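Local coordinates for protein intramolecular trans-sialidase (Macrobdella decora, PDB 3SLI) that cleaves terminal sialic acid from sialoglycoconjugates by intramolecular trans-sialidation, releasing it as 2,7-anhydro-Neu5Ac, at residues A[111-124]-A[127-141]. Sequence-based numbering, arbitrary orientation.
Sequences NTVALKADAANKQC and FANGELLATLDKDAF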
loop_
_atom_site.group_PDB
_atom_site.type_symbol
_atom_site.label_atom_id
_atom_site.label_comp_id
_atom_site.label_asym_id
_atom_site.label_seq_id
_atom_site.Cartn_x
_atom_site.Cartn_y
_atom_site.Cartn_z
ATOM N N ASN A 111 -14.826 -14.242 11.224
ATOM C CA ASN A 111 -13.574 -13.644 11.650
ATOM C C ASN A 111 -13.443 -14.117 13.093
ATOM O O ASN A 111 -14.455 -14.387 13.753
ATOM C CB ASN A 111 -13.625 -12.109 11.602
ATOM C CG ASN A 111 -13.725 -11.566 10.176
ATOM O OD1 ASN A 111 -14.804 -11.541 9.583
ATOM N ND2 ASN A 111 -12.606 -11.106 9.638
ATOM N N THR A 112 -12.216 -14.267 13.566
ATOM C CA THR A 112 -11.985 -14.708 14.932
ATOM C C THR A 112 -11.177 -13.621 15.621
ATOM O O THR A 112 -10.087 -13.253 15.167
ATOM C CB THR A 112 -11.243 -16.062 14.963
ATOM O OG1 THR A 112 -11.856 -16.960 14.024
ATOM C CG2 THR A 112 -11.319 -16.681 16.367
ATOM N N VAL A 113 -11.723 -13.100 16.716
ATOM C CA VAL A 113 -11.079 -12.020 17.457
ATOM C C VAL A 113 -10.888 -12.350 18.941
ATOM O O VAL A 113 -11.509 -13.285 19.462
ATOM C CB VAL A 113 -11.904 -10.704 17.309
ATOM C CG1 VAL A 113 -12.190 -10.448 15.844
ATOM C CG2 VAL A 113 -13.219 -10.789 18.091
ATOM N N ALA A 114 -10.040 -11.572 19.608
ATOM C CA ALA A 114 -9.766 -11.773 21.025
ATOM C C ALA A 114 -9.284 -10.510 21.708
ATOM O O ALA A 114 -8.566 -9.697 21.122
ATOM C CB ALA A 114 -8.723 -12.880 21.225
ATOM N N LEU A 115 -9.709 -10.344 22.953
ATOM C CA LEU A 115 -9.275 -9.223 23.759
ATOM C C LEU A 115 -8.685 -9.837 25.019
ATOM O O LEU A 115 -9.308 -10.692 25.657
ATOM C CB LEU A 115 -10.434 -8.303 24.149
ATOM C CG LEU A 115 -9.924 -7.371 25.250
ATOM C CD1 LEU A 115 -9.201 -6.183 24.643
ATOM C CD2 LEU A 115 -11.035 -6.952 26.163
ATOM N N LYS A 116 -7.493 -9.393 25.369
ATOM C CA LYS A 116 -6.814 -9.871 26.555
ATOM C C LYS A 116 -6.639 -8.692 27.522
ATOM O O LYS A 116 -6.083 -7.652 27.145
ATOM C CB LYS A 116 -5.460 -10.450 26.144
ATOM C CG LYS A 116 -4.495 -10.763 27.263
ATOM C CD LYS A 116 -3.181 -11.195 26.636
ATOM C CE LYS A 116 -2.106 -11.385 27.661
ATOM N NZ LYS A 116 -0.887 -11.940 27.007
ATOM N N ALA A 117 -7.184 -8.834 28.731
ATOM C CA ALA A 117 -7.080 -7.810 29.777
ATOM C C ALA A 117 -6.178 -8.418 30.852
ATOM O O ALA A 117 -6.620 -9.214 31.683
ATOM C CB ALA A 117 -8.461 -7.471 30.347
ATOM N N ASP A 118 -4.913 -8.025 30.806
ATOM C CA ASP A 118 -3.859 -8.531 31.678
ATOM C C ASP A 118 -3.590 -7.625 32.882
ATOM O O ASP A 118 -2.829 -6.657 32.780
ATOM C CB ASP A 118 -2.597 -8.667 30.812
ATOM C CG ASP A 118 -1.480 -9.448 31.473
ATOM O OD1 ASP A 118 -1.465 -9.618 32.710
ATOM O OD2 ASP A 118 -0.583 -9.877 30.715
ATOM N N ALA A 119 -4.153 -7.982 34.033
ATOM C CA ALA A 119 -3.967 -7.200 35.254
ATOM C C ALA A 119 -2.509 -7.130 35.700
ATOM O O ALA A 119 -2.002 -6.056 36.010
ATOM C CB ALA A 119 -4.837 -7.753 36.373
ATOM N N ALA A 120 -1.827 -8.270 35.694
ATOM C CA ALA A 120 -0.426 -8.342 36.113
ATOM C C ALA A 120 0.482 -7.409 35.317
ATOM O O ALA A 120 1.403 -6.805 35.866
ATOM C CB ALA A 120 0.081 -9.780 36.010
ATOM N N ASN A 121 0.228 -7.288 34.021
ATOM C CA ASN A 121 1.054 -6.422 33.196
ATOM C C ASN A 121 0.395 -5.084 32.887
ATOM O O ASN A 121 0.970 -4.264 32.168
ATOM C CB ASN A 121 1.469 -7.146 31.916
ATOM C CG ASN A 121 2.473 -8.257 32.182
ATOM O OD1 ASN A 121 3.550 -8.014 32.713
ATOM N ND2 ASN A 121 2.113 -9.481 31.838
ATOM N N LYS A 122 -0.797 -4.866 33.452
ATOM C CA LYS A 122 -1.559 -3.624 33.259
ATOM C C LYS A 122 -1.592 -3.277 31.768
ATOM O O LYS A 122 -1.300 -2.147 31.352
ATOM C CB LYS A 122 -0.920 -2.511 34.095
ATOM C CG LYS A 122 -1.095 -2.741 35.595
ATOM C CD LYS A 122 -0.043 -2.037 36.424
ATOM C CE LYS A 122 0.158 -0.608 35.968
ATOM N NZ LYS A 122 1.095 0.162 36.839
ATOM N N GLN A 123 -2.054 -4.249 30.990
ATOM C CA GLN A 123 -2.068 -4.138 29.549
ATOM C C GLN A 123 -3.295 -4.783 28.920
ATOM O O GLN A 123 -3.803 -5.799 29.413
ATOM C CB GLN A 123 -0.797 -4.830 29.049
ATOM C CG GLN A 123 -0.435 -4.656 27.599
ATOM C CD GLN A 123 0.974 -5.143 27.331
ATOM O OE1 GLN A 123 1.920 -4.361 27.313
ATOM N NE2 GLN A 123 1.127 -6.446 27.168
ATOM N N CYS A 124 -3.766 -4.172 27.833
ATOM C CA CYS A 124 -4.914 -4.655 27.072
ATOM C C CYS A 124 -4.392 -4.924 25.654
ATOM O O CYS A 124 -3.620 -4.126 25.119
ATOM C CB CYS A 124 -6.033 -3.594 27.027
ATOM S SG CYS A 124 -7.000 -3.330 28.578
ATOM N N PHE A 127 -6.599 -8.896 19.190
ATOM C CA PHE A 127 -6.118 -9.816 18.166
ATOM C C PHE A 127 -7.250 -10.101 17.201
ATOM O O PHE A 127 -8.429 -10.057 17.574
ATOM C CB PHE A 127 -5.717 -11.175 18.782
ATOM C CG PHE A 127 -4.659 -11.096 19.846
ATOM C CD1 PHE A 127 -4.979 -10.706 21.154
ATOM C CD2 PHE A 127 -3.340 -11.424 19.551
ATOM C CE1 PHE A 127 -4.000 -10.645 22.147
ATOM C CE2 PHE A 127 -2.349 -11.367 20.535
ATOM C CZ PHE A 127 -2.684 -10.974 21.843
ATOM N N ALA A 128 -6.892 -10.451 15.972
ATOM C CA ALA A 128 -7.879 -10.824 14.968
ATOM C C ALA A 128 -7.195 -11.597 13.860
ATOM O O ALA A 128 -6.079 -11.264 13.453
ATOM C CB ALA A 128 -8.588 -9.607 14.400
ATOM N N ASN A 129 -7.830 -12.691 13.466
ATOM C CA ASN A 129 -7.361 -13.543 12.384
ATOM C C ASN A 129 -5.871 -13.875 12.391
ATOM O O ASN A 129 -5.192 -13.823 11.354
ATOM C CB ASN A 129 -7.794 -12.947 11.041
ATOM C CG ASN A 129 -9.310 -12.794 10.927
ATOM O OD1 ASN A 129 -10.078 -13.509 11.577
ATOM N ND2 ASN A 129 -9.746 -11.836 10.120
ATOM N N GLY A 130 -5.362 -14.195 13.576
ATOM C CA GLY A 130 -3.971 -14.576 13.728
ATOM C C GLY A 130 -2.944 -13.489 13.936
ATOM O O GLY A 130 -1.748 -13.776 13.885
ATOM N N GLU A 131 -3.375 -12.260 14.195
ATOM C CA GLU A 131 -2.422 -11.175 14.395
ATOM C C GLU A 131 -2.734 -10.311 15.603
ATOM O O GLU A 131 -3.898 -10.135 15.965
ATOM C CB GLU A 131 -2.378 -10.263 13.158
ATOM C CG GLU A 131 -2.132 -10.968 11.814
ATOM C CD GLU A 131 -0.747 -11.589 11.685
ATOM O OE1 GLU A 131 0.188 -11.183 12.411
ATOM O OE2 GLU A 131 -0.585 -12.496 10.841
ATOM N N LEU A 132 -1.677 -9.808 16.238
ATOM C CA LEU A 132 -1.796 -8.887 17.372
ATOM C C LEU A 132 -2.000 -7.527 16.698
ATOM O O LEU A 132 -1.114 -7.051 15.986
ATOM C CB LEU A 132 -0.500 -8.865 18.186
ATOM C CG LEU A 132 -0.352 -7.699 19.174
ATOM C CD1 LEU A 132 -1.476 -7.716 20.210
ATOM C CD2 LEU A 132 1.004 -7.768 19.842
ATOM N N LEU A 133 -3.154 -6.905 16.921
ATOM C CA LEU A 133 -3.472 -5.629 16.278
ATOM C C LEU A 133 -3.097 -4.359 17.023
ATOM O O LEU A 133 -2.599 -3.409 16.417
ATOM C CB LEU A 133 -4.961 -5.582 15.935
ATOM C CG LEU A 133 -5.526 -6.754 15.126
ATOM C CD1 LEU A 133 -7.030 -6.684 15.173
ATOM C CD2 LEU A 133 -5.012 -6.737 13.693
ATOM N N ALA A 134 -3.360 -4.314 18.324
ATOM C CA ALA A 134 -3.053 -3.116 19.086
ATOM C C ALA A 134 -2.846 -3.431 20.559
ATOM O O ALA A 134 -3.297 -4.468 21.049
ATOM C CB ALA A 134 -4.171 -2.091 18.912
ATOM N N THR A 135 -2.197 -2.506 21.255
ATOM C CA THR A 135 -1.891 -2.652 22.666
ATOM C C THR A 135 -2.150 -1.335 23.392
ATOM O O THR A 135 -1.855 -0.255 22.864
ATOM C CB THR A 135 -0.404 -3.027 22.842
ATOM O OG1 THR A 135 -0.136 -4.240 22.128
ATOM C CG2 THR A 135 -0.048 -3.219 24.307
ATOM N N LEU A 136 -2.752 -1.425 24.574
ATOM C CA LEU A 136 -3.027 -0.256 25.399
ATOM C C LEU A 136 -2.403 -0.508 26.764
ATOM O O LEU A 136 -2.605 -1.572 27.354
ATOM C CB LEU A 136 -4.536 -0.023 25.553
ATOM C CG LEU A 136 -4.967 1.114 26.494
ATOM C CD1 LEU A 136 -4.525 2.463 25.946
ATOM C CD2 LEU A 136 -6.473 1.089 26.678
ATOM N N ASP A 137 -1.590 0.437 27.221
ATOM C CA ASP A 137 -0.938 0.341 28.527
ATOM C C ASP A 137 -1.524 1.400 29.449
ATOM O O ASP A 137 -1.706 2.553 29.046
ATOM C CB ASP A 137 0.577 0.540 28.398
ATOM C CG ASP A 137 1.240 -0.555 27.590
ATOM O OD1 ASP A 137 1.068 -1.735 27.939
ATOM O OD2 ASP A 137 1.922 -0.246 26.597
ATOM N N LYS A 138 -1.834 1.006 30.680
ATOM C CA LYS A 138 -2.402 1.925 31.661
ATOM C C LYS A 138 -1.836 1.646 33.053
ATOM O O LYS A 138 -1.790 0.500 33.489
ATOM C CB LYS A 138 -3.927 1.774 31.707
ATOM C CG LYS A 138 -4.670 2.298 30.495
ATOM C CD LYS A 138 -4.670 3.809 30.471
ATOM C CE LYS A 138 -5.554 4.332 29.360
ATOM N NZ LYS A 138 -5.524 5.815 29.336
ATOM N N ASP A 139 -1.406 2.692 33.751
ATOM C CA ASP A 139 -0.884 2.520 35.103
ATOM C C ASP A 139 -2.049 2.152 36.024
ATOM O O ASP A 139 -1.913 1.312 36.911
ATOM C CB ASP A 139 -0.184 3.794 35.593
ATOM C CG ASP A 139 1.163 4.027 34.912
ATOM O OD1 ASP A 139 1.941 3.052 34.762
ATOM O OD2 ASP A 139 1.447 5.187 34.530
ATOM N N ALA A 140 -3.195 2.791 35.815
ATOM C CA ALA A 140 -4.380 2.495 36.606
ATOM C C ALA A 140 -5.198 1.477 35.812
ATOM O O ALA A 140 -6.053 1.837 35.005
ATOM C CB ALA A 140 -5.185 3.768 36.861
ATOM N N PHE A 141 -4.874 0.202 35.984
ATOM C CA PHE A 141 -5.579 -0.855 35.279
ATOM C C PHE A 141 -7.031 -0.973 35.757
ATOM O O PHE A 141 -7.309 -0.962 36.963
ATOM C CB PHE A 141 -4.846 -2.189 35.442
ATOM C CG PHE A 141 -5.471 -3.323 34.670
ATOM C CD1 PHE A 141 -5.181 -3.504 33.325
ATOM C CD2 PHE A 141 -6.366 -4.197 35.286
ATOM C CE1 PHE A 141 -5.775 -4.536 32.601
ATOM C CE2 PHE A 141 -6.966 -5.232 34.567
ATOM C CZ PHE A 141 -6.669 -5.399 33.223
#
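Ala-114 pairs with Phe-127, and Cys-124 with Leu-136, as antiparallel hydrogen-bonded pairs, one in each of two neighbouring hairpins. Phe-127 N gives a bond of 2.9 Å to Ala-114 O. The Phe-127 ring stands beside that carbonyl and meets Ala-114 O with its edge. Beyond this pair, Asn-129 grips Thr-112 twice. Its backbone N donates to Thr-112 O, and Asn-129 OD1 accepts from Thr-112 N at 3.0 Å, nearly straight at 170°. Asn-129 OD1 is shared with Thr-194 OG1.

The strands are consecutive: 107-118, 123-128 and 131-137 make an antiparallel meander in the N-terminal, concanavalin-like domain. A type I turn with a G1 bulge joins the first two, and a type I' turn at Asn-129 and Gly-130 joins the last two. Helix 184-191 packs on Ala-114 and Phe-127.

Past the third strand the chain folds back, and Phe-141 lies against the first turn. With its CG anti to the backbone N (chi1 -177°), its ring reaches Ala-119. Ala-119 CA makes a CH-pi contact 3.8 Å from the centroid of the Phe-141 ring, over one face. Ala-117 CB touches Phe-141 CZ at 4.0 Å. Lys-122 runs past Phe-141 in the opposite direction, its CG 3.8 Å from Phe-141 CB. The Lys-122 chain bends at chi3 (46°), and Lys-122 NZ makes a long salt bridge of 3.7 Å to Asp-139 OD1.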